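Side-chain contacts in putative glycoside hydrolase (Parabacteroides distasonis ATCC 8503, PDB 3GYC), which probably hydrolyses glycosidic bonds, as expected of a cellulase-like member of the TIM-barrel clan, although its substrate is not established: residues A[235-238]-A[244-247]; A[237-242]-A[251-256]; A[269-272]-A[278-281]; A[282-287]-A[331-336]. All coordinates share one frame; numbering follows the deposited sequence.

How the interactions relate
The four contacts follow the chain from strand 231-232 to helix 321-337 of a (beta/alpha)8 barrel. Interactions 1 and 2 start from the same turn after strand 231-232; their centres lie about 6 Å apart, and both use helix 240-249. Interaction 3, centred about 9 Å from interaction 1, joins helix 259-273 to the start of helix 276-297, and Trp279 packs against both Met237 and Phe245. Interaction 4 takes the next turns of helix 276-297 and sets them against helix 321-337, about 15 Å from interactions 1 and 3. Together they connect a helical excursion between strand 231-232 and helix 276-297 with the outer helical layer of the barrel.

Interaction 1: residues A[235-238]-A[244-247]; sequences IWMA and EFYK
Met237, a selenomethionine, lays its terminal methyl over one face of the Phe245 ring: CE stands 3.6 Å from the ring centroid, only 6° off the normal, which defines a CH-pi contact. The selenium reaches the same ring obliquely, SE lying 3.7 Å from Phe245 CG, a Met-aromatic contact. Bends at chi2 (-78°) and chi3 (-66°) fold the chain so that CE, rather than SE, lies over the ring centre. Ala238 serves two rings. Its CB sits over a face of Tyr246, offset toward the rim, with Tyr246 CE2 at 3.6 Å, and also touches Phe245 CD2 at 3.9 Å.

A water spans the backbones beside these apolar contacts, bridging Met237 O at 2.9 Å and Phe245 N at 3.0 Å and accepting from the latter. It thereby supplies a partner for an amide in the first turns of the helix, where Phe245 N lacks a bond to the preceding turn. Tyr246 OH accepts from Val310 N, which fixes the far end of that ring.

Outside the pair, Trp279 of helix 276-297 meets Phe245 edge-to-face, and Phe245 also touches helices 259-273 and 321-337. The contact thus seats helix 240-249 on the turn that leaves strand 231-232.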
# COMPACT_ATOMS: atom_id res chain seq x y z
N ILE A 235 -8.05 2.81 -3.17
CA ILE A 235 -9.20 3.28 -3.96
C ILE A 235 -9.05 2.93 -5.41
O ILE A 235 -8.14 3.41 -6.08
CB ILE A 235 -9.34 4.83 -3.89
CG1 ILE A 235 -9.64 5.28 -2.48
CG2 ILE A 235 -10.49 5.35 -4.79
CD1 ILE A 235 -9.63 6.81 -2.29
N TRP A 236 -9.97 2.11 -5.91
CA TRP A 236 -10.01 1.75 -7.32
C TRP A 236 -11.40 1.94 -7.92
O TRP A 236 -12.38 1.57 -7.31
CB TRP A 236 -9.69 0.30 -7.51
CG TRP A 236 -8.29 -0.13 -7.13
CD1 TRP A 236 -7.16 -0.04 -7.90
CD2 TRP A 236 -7.94 -0.80 -5.95
NE1 TRP A 236 -6.11 -0.61 -7.24
CE2 TRP A 236 -6.55 -1.07 -6.02
CE3 TRP A 236 -8.66 -1.19 -4.82
CZ2 TRP A 236 -5.87 -1.74 -5.00
CZ3 TRP A 236 -7.97 -1.86 -3.78
CH2 TRP A 236 -6.60 -2.12 -3.89
N MSE A 237 -11.43 2.50 -9.13
CA MSE A 237 -12.64 2.63 -9.94
C MSE A 237 -13.39 1.30 -10.07
O MSE A 237 -14.65 1.23 -10.02
CB MSE A 237 -12.23 3.07 -11.35
CG MSE A 237 -13.38 3.13 -12.39
SE MSE A 237 -14.02 1.43 -13.19
CE MSE A 237 -12.49 0.83 -14.21
N ALA A 238 -12.61 0.25 -10.30
CA ALA A 238 -13.15 -1.08 -10.49
C ALA A 238 -14.00 -1.60 -9.33
O ALA A 238 -14.87 -2.46 -9.56
CB ALA A 238 -12.02 -2.06 -10.83
N GLU A 244 -19.21 -2.71 -9.35
CA GLU A 244 -19.99 -2.77 -10.58
C GLU A 244 -19.15 -3.14 -11.80
O GLU A 244 -19.52 -4.01 -12.56
CB GLU A 244 -20.72 -1.44 -10.84
CG GLU A 244 -21.62 -1.45 -12.09
CD GLU A 244 -22.16 -0.07 -12.42
OE1 GLU A 244 -22.09 0.83 -11.54
OE2 GLU A 244 -22.62 0.12 -13.56
N PHE A 245 -18.04 -2.45 -11.98
CA PHE A 245 -17.17 -2.73 -13.11
C PHE A 245 -16.80 -4.23 -13.23
O PHE A 245 -16.95 -4.86 -14.28
CB PHE A 245 -15.89 -1.90 -13.00
CG PHE A 245 -15.01 -2.02 -14.19
CD1 PHE A 245 -15.30 -1.34 -15.36
CD2 PHE A 245 -13.89 -2.84 -14.16
CE1 PHE A 245 -14.50 -1.45 -16.47
CE2 PHE A 245 -13.09 -2.97 -15.28
CZ PHE A 245 -13.38 -2.26 -16.43
N TYR A 246 -16.32 -4.79 -12.13
CA TYR A 246 -15.88 -6.17 -12.13
C TYR A 246 -17.05 -7.15 -12.29
O TYR A 246 -16.87 -8.21 -12.91
CB TYR A 246 -15.01 -6.51 -10.91
CG TYR A 246 -13.57 -6.08 -11.00
CD1 TYR A 246 -12.90 -6.08 -12.20
CD2 TYR A 246 -12.83 -5.83 -9.87
CE1 TYR A 246 -11.56 -5.76 -12.30
CE2 TYR A 246 -11.48 -5.53 -9.95
CZ TYR A 246 -10.86 -5.50 -11.18
OH TYR A 246 -9.55 -5.21 -11.34
N LYS A 247 -18.23 -6.80 -11.77
CA LYS A 247 -19.42 -7.65 -11.94
C LYS A 247 -19.77 -7.69 -13.42
O LYS A 247 -20.11 -8.74 -13.95
CB LYS A 247 -20.62 -7.18 -11.11
CG LYS A 247 -20.49 -7.44 -9.59
CD LYS A 247 -21.64 -6.80 -8.84
CE LYS A 247 -21.55 -6.99 -7.34
NZ LYS A 247 -22.48 -6.04 -6.63
O HOH W 1 -17.17 -0.16 -10.27

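Interaction 2: residues A[237-242]-A[251-256]; sequences MAQQNG and YGYNRF
Gln239 closes a short 3-10 turn, marked by the bond from Gln240 N to Met237 O at 3.2 Å, while its partner Tyr253 stands in an irregular loop with positive phi (57°). The side chains meet through one direct hydrogen bond: Gln239 NE2 donates to Tyr253 OH at 3.1 Å with an N-H...O angle of 165°. That oxygen lies practically in the amide plane of Gln239, so the donated N-H is well aimed. The amide is nevertheless turned steeply against the phenol ring, their planes 63° apart, and NE2 approaches the ring obliquely.

Beyond CG the Gln239 chain is extended, which carries the amide across to the loop; CG itself passes 3.4 Å from Tyr253 OH. The contact is small and near the surface, with both residues partly exposed. Tyr246 of helix 240-249 meets the Tyr253 ring edge-to-face. Further along the loop, Asn254 OD1 accepts from Phe256 N at 3.1 Å.

This last bond makes an Asx turn in the loop after helix 240-249; the same OD1 also accepts from Leu257 N. The Gln239-Tyr253 bond ties that loop back to the turn preceding the same helix, within the excursion after the sixth strand of the TIM barrel.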
# COMPACT_ATOMS: atom_id res chain seq x y z
N MSE A 237 -11.43 2.50 -9.13
CA MSE A 237 -12.64 2.63 -9.94
C MSE A 237 -13.39 1.30 -10.07
O MSE A 237 -14.65 1.23 -10.02
CB MSE A 237 -12.23 3.07 -11.35
CG MSE A 237 -13.38 3.13 -12.39
SE MSE A 237 -14.02 1.43 -13.19
CE MSE A 237 -12.49 0.83 -14.21
N ALA A 238 -12.61 0.25 -10.30
CA ALA A 238 -13.15 -1.08 -10.49
C ALA A 238 -14.00 -1.60 -9.33
O ALA A 238 -14.87 -2.46 -9.56
CB ALA A 238 -12.02 -2.06 -10.83
N GLN A 239 -13.77 -1.10 -8.12
CA GLN A 239 -14.49 -1.54 -6.89
C GLN A 239 -15.67 -0.64 -6.49
O GLN A 239 -16.45 -1.01 -5.62
CB GLN A 239 -13.53 -1.61 -5.70
CG GLN A 239 -12.46 -2.70 -5.81
CD GLN A 239 -11.65 -2.88 -4.55
OE1 GLN A 239 -11.48 -1.96 -3.75
NE2 GLN A 239 -11.11 -4.06 -4.38
N GLN A 240 -15.81 0.51 -7.15
CA GLN A 240 -16.86 1.44 -6.82
C GLN A 240 -18.22 0.87 -7.15
O GLN A 240 -18.35 -0.04 -7.97
CB GLN A 240 -16.66 2.77 -7.55
CG GLN A 240 -15.32 3.43 -7.25
CD GLN A 240 -15.05 3.49 -5.79
OE1 GLN A 240 -15.88 3.95 -5.02
NE2 GLN A 240 -13.88 3.03 -5.38
N ASN A 241 -19.24 1.41 -6.49
CA ASN A 241 -20.63 0.99 -6.66
C ASN A 241 -20.81 -0.53 -6.49
O ASN A 241 -21.39 -1.22 -7.36
CB ASN A 241 -21.18 1.47 -8.01
CG ASN A 241 -22.68 1.30 -8.14
OD1 ASN A 241 -23.41 1.29 -7.15
ND2 ASN A 241 -23.15 1.19 -9.38
N GLY A 242 -20.28 -1.03 -5.37
CA GLY A 242 -20.35 -2.46 -5.03
C GLY A 242 -19.64 -3.34 -6.03
O GLY A 242 -20.06 -4.45 -6.30
N TYR A 251 -14.81 -10.47 -13.38
CA TYR A 251 -13.54 -10.66 -12.66
C TYR A 251 -13.78 -10.91 -11.17
O TYR A 251 -14.38 -10.09 -10.51
CB TYR A 251 -12.64 -9.44 -12.83
CG TYR A 251 -11.24 -9.70 -12.30
CD1 TYR A 251 -10.38 -10.56 -13.00
CD2 TYR A 251 -10.81 -9.19 -11.08
CE1 TYR A 251 -9.13 -10.84 -12.53
CE2 TYR A 251 -9.54 -9.44 -10.60
CZ TYR A 251 -8.71 -10.29 -11.34
OH TYR A 251 -7.48 -10.63 -10.93
N GLY A 252 -13.24 -12.01 -10.64
CA GLY A 252 -13.45 -12.38 -9.24
C GLY A 252 -12.20 -12.59 -8.42
O GLY A 252 -12.22 -13.34 -7.46
N TYR A 253 -11.10 -11.95 -8.82
CA TYR A 253 -9.84 -11.99 -8.11
C TYR A 253 -9.28 -13.42 -7.92
O TYR A 253 -8.54 -13.66 -6.97
CB TYR A 253 -9.93 -11.28 -6.75
CG TYR A 253 -10.49 -9.88 -6.76
CD1 TYR A 253 -11.85 -9.66 -6.67
CD2 TYR A 253 -9.65 -8.77 -6.78
CE1 TYR A 253 -12.37 -8.38 -6.63
CE2 TYR A 253 -10.16 -7.48 -6.74
CZ TYR A 253 -11.52 -7.30 -6.68
OH TYR A 253 -12.07 -6.02 -6.64
N ASN A 254 -9.59 -14.33 -8.82
CA ASN A 254 -9.12 -15.71 -8.68
C ASN A 254 -7.58 -15.74 -8.60
O ASN A 254 -6.87 -15.12 -9.40
CB ASN A 254 -9.65 -16.61 -9.78
CG ASN A 254 -9.56 -18.06 -9.40
OD1 ASN A 254 -8.47 -18.64 -9.35
ND2 ASN A 254 -10.69 -18.64 -9.09
N ARG A 255 -7.06 -16.42 -7.59
CA ARG A 255 -5.62 -16.46 -7.34
C ARG A 255 -4.83 -17.52 -8.09
O ARG A 255 -3.61 -17.34 -8.30
CB ARG A 255 -5.37 -16.62 -5.84
CG ARG A 255 -5.95 -15.48 -5.06
CD ARG A 255 -5.50 -15.41 -3.64
NE ARG A 255 -5.85 -14.10 -3.08
CZ ARG A 255 -5.62 -13.72 -1.82
NH1 ARG A 255 -5.04 -14.55 -0.96
NH2 ARG A 255 -5.98 -12.50 -1.42
N PHE A 256 -5.50 -18.59 -8.53
CA PHE A 256 -4.81 -19.71 -9.16
C PHE A 256 -5.33 -20.17 -10.52
O PHE A 256 -4.73 -21.04 -11.12
CB PHE A 256 -4.81 -20.89 -8.19
CG PHE A 256 -4.01 -20.61 -6.99
CD1 PHE A 256 -2.62 -20.68 -7.05
CD2 PHE A 256 -4.60 -20.16 -5.84
CE1 PHE A 256 -1.87 -20.39 -5.96
CE2 PHE A 256 -3.82 -19.82 -4.74
CZ PHE A 256 -2.48 -19.95 -4.80

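Interaction 3: residues A[269-272]-A[278-281]; sequences ERVY and YWQK
Tyr272 OH receives the shortest polar bond of this contact, from Gln280 NE2 at 2.8 Å with an N-H...O angle of 155°. The hydroxyl oxygen lies close to the amide plane of Gln280, and the extended chain beyond CG brings the amide across from the next helix. A second bond runs deeper: Trp279 NE1 donates to Val271 O at 3.0 Å. Here the donor stands above the carbonyl plane rather than on a lone pair, and the N-H...O angle of 151° shows a moderately bent bond. It gives the buried indole nitrogen a partner in the last turns of helix 259-273.

Around these bonds the apolar surfaces close. Val271 CG1 rests 3.7 Å from Trp279 CZ2, and Tyr272 CD1 comes to 3.6 Å from Trp279 CD1. The Tyr272 and Trp279 side chains run past each other in opposite directions, their ring planes inclined at 31°, an oblique pairing. At the indole edge, Tyr272 O lies in plane, 3.5 Å from Trp279 CD1. The Tyr278 ring covers one indole face through CD2.

Trp322 of helix 321-337 meets the Tyr272 ring. The arrangement is a tight connection between consecutive helices, 259-273 and 276-297, the latter being the helix that leads into the seventh barrel strand.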
# COMPACT_ATOMS: atom_id res chain seq x y z
N GLU A 269 -11.84 -3.49 -21.19
CA GLU A 269 -11.75 -2.30 -21.99
C GLU A 269 -13.12 -1.94 -22.56
O GLU A 269 -13.52 -0.77 -22.48
CB GLU A 269 -10.75 -2.45 -23.11
CG GLU A 269 -10.51 -1.13 -23.81
CD GLU A 269 -9.54 -1.23 -24.94
OE1 GLU A 269 -9.16 -2.36 -25.34
OE2 GLU A 269 -9.15 -0.16 -25.45
N ARG A 270 -13.81 -2.93 -23.14
CA ARG A 270 -15.15 -2.71 -23.71
C ARG A 270 -16.08 -2.07 -22.69
O ARG A 270 -16.70 -1.06 -22.99
CB ARG A 270 -15.80 -4.01 -24.23
CG ARG A 270 -17.27 -3.82 -24.70
CD ARG A 270 -18.02 -5.15 -24.96
NE ARG A 270 -17.98 -6.04 -23.79
CZ ARG A 270 -18.90 -6.05 -22.82
NH1 ARG A 270 -19.96 -5.24 -22.87
NH2 ARG A 270 -18.75 -6.90 -21.80
N VAL A 271 -16.18 -2.66 -21.51
CA VAL A 271 -17.04 -2.16 -20.44
C VAL A 271 -16.68 -0.71 -20.09
O VAL A 271 -17.57 0.11 -19.88
CB VAL A 271 -17.01 -3.08 -19.20
CG1 VAL A 271 -17.61 -2.39 -17.98
CG2 VAL A 271 -17.74 -4.40 -19.53
N TYR A 272 -15.39 -0.40 -20.03
CA TYR A 272 -14.96 0.96 -19.74
C TYR A 272 -15.26 1.95 -20.88
O TYR A 272 -15.83 3.01 -20.65
CB TYR A 272 -13.47 1.00 -19.41
CG TYR A 272 -12.95 2.39 -19.28
CD1 TYR A 272 -13.28 3.16 -18.18
CD2 TYR A 272 -12.16 2.95 -20.27
CE1 TYR A 272 -12.83 4.47 -18.06
CE2 TYR A 272 -11.69 4.24 -20.17
CZ TYR A 272 -12.03 5.01 -19.06
OH TYR A 272 -11.58 6.31 -18.96
N TYR A 278 -18.91 7.82 -16.91
CA TYR A 278 -19.59 7.19 -15.77
C TYR A 278 -18.60 6.58 -14.79
O TYR A 278 -18.74 6.73 -13.57
CB TYR A 278 -20.55 6.10 -16.24
CG TYR A 278 -21.18 5.30 -15.12
CD1 TYR A 278 -22.26 5.80 -14.42
CD2 TYR A 278 -20.68 4.04 -14.77
CE1 TYR A 278 -22.84 5.08 -13.39
CE2 TYR A 278 -21.26 3.32 -13.73
CZ TYR A 278 -22.35 3.84 -13.06
OH TYR A 278 -22.95 3.14 -12.04
N TRP A 279 -17.60 5.89 -15.33
CA TRP A 279 -16.58 5.24 -14.49
C TRP A 279 -15.72 6.27 -13.82
O TRP A 279 -15.43 6.16 -12.63
CB TRP A 279 -15.74 4.27 -15.30
CG TRP A 279 -16.57 3.16 -15.90
CD1 TRP A 279 -16.78 2.91 -17.24
CD2 TRP A 279 -17.35 2.20 -15.19
NE1 TRP A 279 -17.59 1.82 -17.39
CE2 TRP A 279 -17.96 1.36 -16.14
CE3 TRP A 279 -17.57 1.95 -13.83
CZ2 TRP A 279 -18.79 0.31 -15.79
CZ3 TRP A 279 -18.39 0.89 -13.48
CH2 TRP A 279 -18.99 0.10 -14.45
N GLN A 280 -15.32 7.27 -14.60
CA GLN A 280 -14.51 8.36 -14.10
C GLN A 280 -15.21 9.10 -12.97
O GLN A 280 -14.56 9.45 -11.99
CB GLN A 280 -14.10 9.31 -15.23
CG GLN A 280 -13.12 8.68 -16.22
CD GLN A 280 -12.95 9.52 -17.47
OE1 GLN A 280 -13.12 10.72 -17.42
NE2 GLN A 280 -12.61 8.90 -18.59
N LYS A 281 -16.53 9.27 -13.07
CA LYS A 281 -17.29 9.98 -12.02
C LYS A 281 -17.35 9.16 -10.73
O LYS A 281 -17.22 9.71 -9.65
CB LYS A 281 -18.68 10.45 -12.48

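Interaction 4: residues A[282-287]-A[331-336]; sequences LLTDKI and TITAAR
Thr284 and Ile287 meet Thr333 and Ala334 without any ring or amide side chain between them, so the contact is one of methyls and a hydroxyl oxygen; the flat groups lie outside it, with Trp307 and Trp340 each touching both Ile287 and Ala334. Ile287 CG2 does most of the touching. It points at the backbone of the other helix, 3.7 Å from Ala334 CA, and also meets Thr333 CG2 at 3.8 Å and Ala334 CB at 4.0 Å. With CG1 at chi1 -67°, the CG2 branch is turned anti to the backbone N and faces the neighbour.

The two threonines cross at about a right angle. Thr284 CG2 approaches Thr333 OG1 at 3.5 Å, a methyl against oxygen. Both hydroxyls are bonded within their own helices, Thr284 OG1 to Gln280 O and Thr333 OG1 to Leu329 O, which leaves the methyls to form much of the interface.

The spacing is that of ordinary helix packing: the axes of the two segments come within 9.8 Å, and the Ile287 and Ala334 CA atoms lie 6.2 Å apart. The two segments run nearly parallel, at a signed crossing angle of -20°. This is the packing of adjacent outer helices in a (beta/alpha)8 barrel, here those following strands 231-232 and 301-303.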
# COMPACT_ATOMS: atom_id res chain seq x y z
N LEU A 282 -17.54 7.84 -10.84
CA LEU A 282 -17.51 6.98 -9.65
C LEU A 282 -16.17 7.13 -8.90
O LEU A 282 -16.14 7.30 -7.68
CB LEU A 282 -17.71 5.50 -10.02
CG LEU A 282 -19.08 5.10 -10.56
CD1 LEU A 282 -19.13 3.58 -10.91
CD2 LEU A 282 -20.14 5.47 -9.54
N LEU A 283 -15.07 7.11 -9.65
CA LEU A 283 -13.72 7.27 -9.07
C LEU A 283 -13.53 8.63 -8.36
O LEU A 283 -13.23 8.67 -7.15
CB LEU A 283 -12.66 7.13 -10.16
CG LEU A 283 -11.19 7.29 -9.71
CD1 LEU A 283 -10.92 6.38 -8.53
CD2 LEU A 283 -10.32 6.99 -10.92
N THR A 284 -13.74 9.73 -9.10
CA THR A 284 -13.51 11.07 -8.56
C THR A 284 -14.48 11.41 -7.40
O THR A 284 -14.11 12.15 -6.49
CB THR A 284 -13.54 12.14 -9.67
OG1 THR A 284 -14.81 12.12 -10.33
CG2 THR A 284 -12.42 11.87 -10.67
N ASP A 285 -15.68 10.85 -7.40
CA ASP A 285 -16.62 11.05 -6.31
C ASP A 285 -16.13 10.42 -5.01
O ASP A 285 -16.27 10.99 -3.93
CB ASP A 285 -18.02 10.54 -6.69
CG ASP A 285 -18.77 11.52 -7.57
OD1 ASP A 285 -18.26 12.65 -7.79
OD2 ASP A 285 -19.89 11.18 -8.03
N LYS A 286 -15.56 9.23 -5.11
CA LYS A 286 -14.98 8.58 -3.94
C LYS A 286 -13.76 9.35 -3.40
O LYS A 286 -13.60 9.52 -2.18
CB LYS A 286 -14.55 7.14 -4.30
CG LYS A 286 -13.94 6.36 -3.14
CD LYS A 286 -14.74 6.38 -1.86
CE LYS A 286 -16.09 5.78 -2.01
NZ LYS A 286 -15.99 4.33 -2.42
N ILE A 287 -12.89 9.80 -4.31
CA ILE A 287 -11.70 10.55 -3.93
C ILE A 287 -12.07 11.84 -3.19
O ILE A 287 -11.46 12.18 -2.20
CB ILE A 287 -10.82 10.90 -5.15
CG1 ILE A 287 -10.21 9.62 -5.76
CG2 ILE A 287 -9.71 11.85 -4.76
CD1 ILE A 287 -9.59 9.85 -7.12
N THR A 331 -4.87 10.35 -9.84
CA THR A 331 -3.72 11.04 -9.25
C THR A 331 -3.93 12.55 -9.14
O THR A 331 -3.80 13.10 -8.05
CB THR A 331 -2.44 10.80 -10.06
OG1 THR A 331 -2.19 9.39 -10.16
CG2 THR A 331 -1.26 11.46 -9.38
N ILE A 332 -4.27 13.17 -10.27
CA ILE A 332 -4.50 14.61 -10.35
C ILE A 332 -5.66 15.06 -9.45
O ILE A 332 -5.58 16.11 -8.81
CB ILE A 332 -4.70 15.06 -11.84
CG1 ILE A 332 -3.36 14.92 -12.61
CG2 ILE A 332 -5.19 16.48 -11.92
CD1 ILE A 332 -3.52 15.08 -14.14
N THR A 333 -6.72 14.25 -9.37
CA THR A 333 -7.89 14.55 -8.52
C THR A 333 -7.52 14.53 -7.04
O THR A 333 -7.84 15.48 -6.27
CB THR A 333 -9.06 13.54 -8.77
OG1 THR A 333 -9.41 13.51 -10.16
CG2 THR A 333 -10.30 13.91 -7.95
N ALA A 334 -6.80 13.48 -6.64
CA ALA A 334 -6.36 13.35 -5.24
C ALA A 334 -5.40 14.49 -4.86
O ALA A 334 -5.57 15.14 -3.82
CB ALA A 334 -5.70 12.03 -5.01
N ALA A 335 -4.41 14.73 -5.71
CA ALA A 335 -3.40 15.73 -5.45
C ALA A 335 -4.02 17.13 -5.26
O ALA A 335 -3.58 17.90 -4.42
CB ALA A 335 -2.36 15.75 -6.57
N ARG A 336 -5.06 17.43 -6.01
CA ARG A 336 -5.64 18.75 -5.96
C ARG A 336 -6.41 19.04 -4.66
O ARG A 336 -6.56 20.19 -4.28
CB ARG A 336 -6.50 18.97 -7.22
CG ARG A 336 -6.76 20.40 -7.50
CD ARG A 336 -7.56 20.64 -8.78
NE ARG A 336 -6.80 20.54 -10.03
CZ ARG A 336 -6.95 19.58 -10.93
NH1 ARG A 336 -7.83 18.63 -10.72
NH2 ARG A 336 -6.25 19.60 -12.05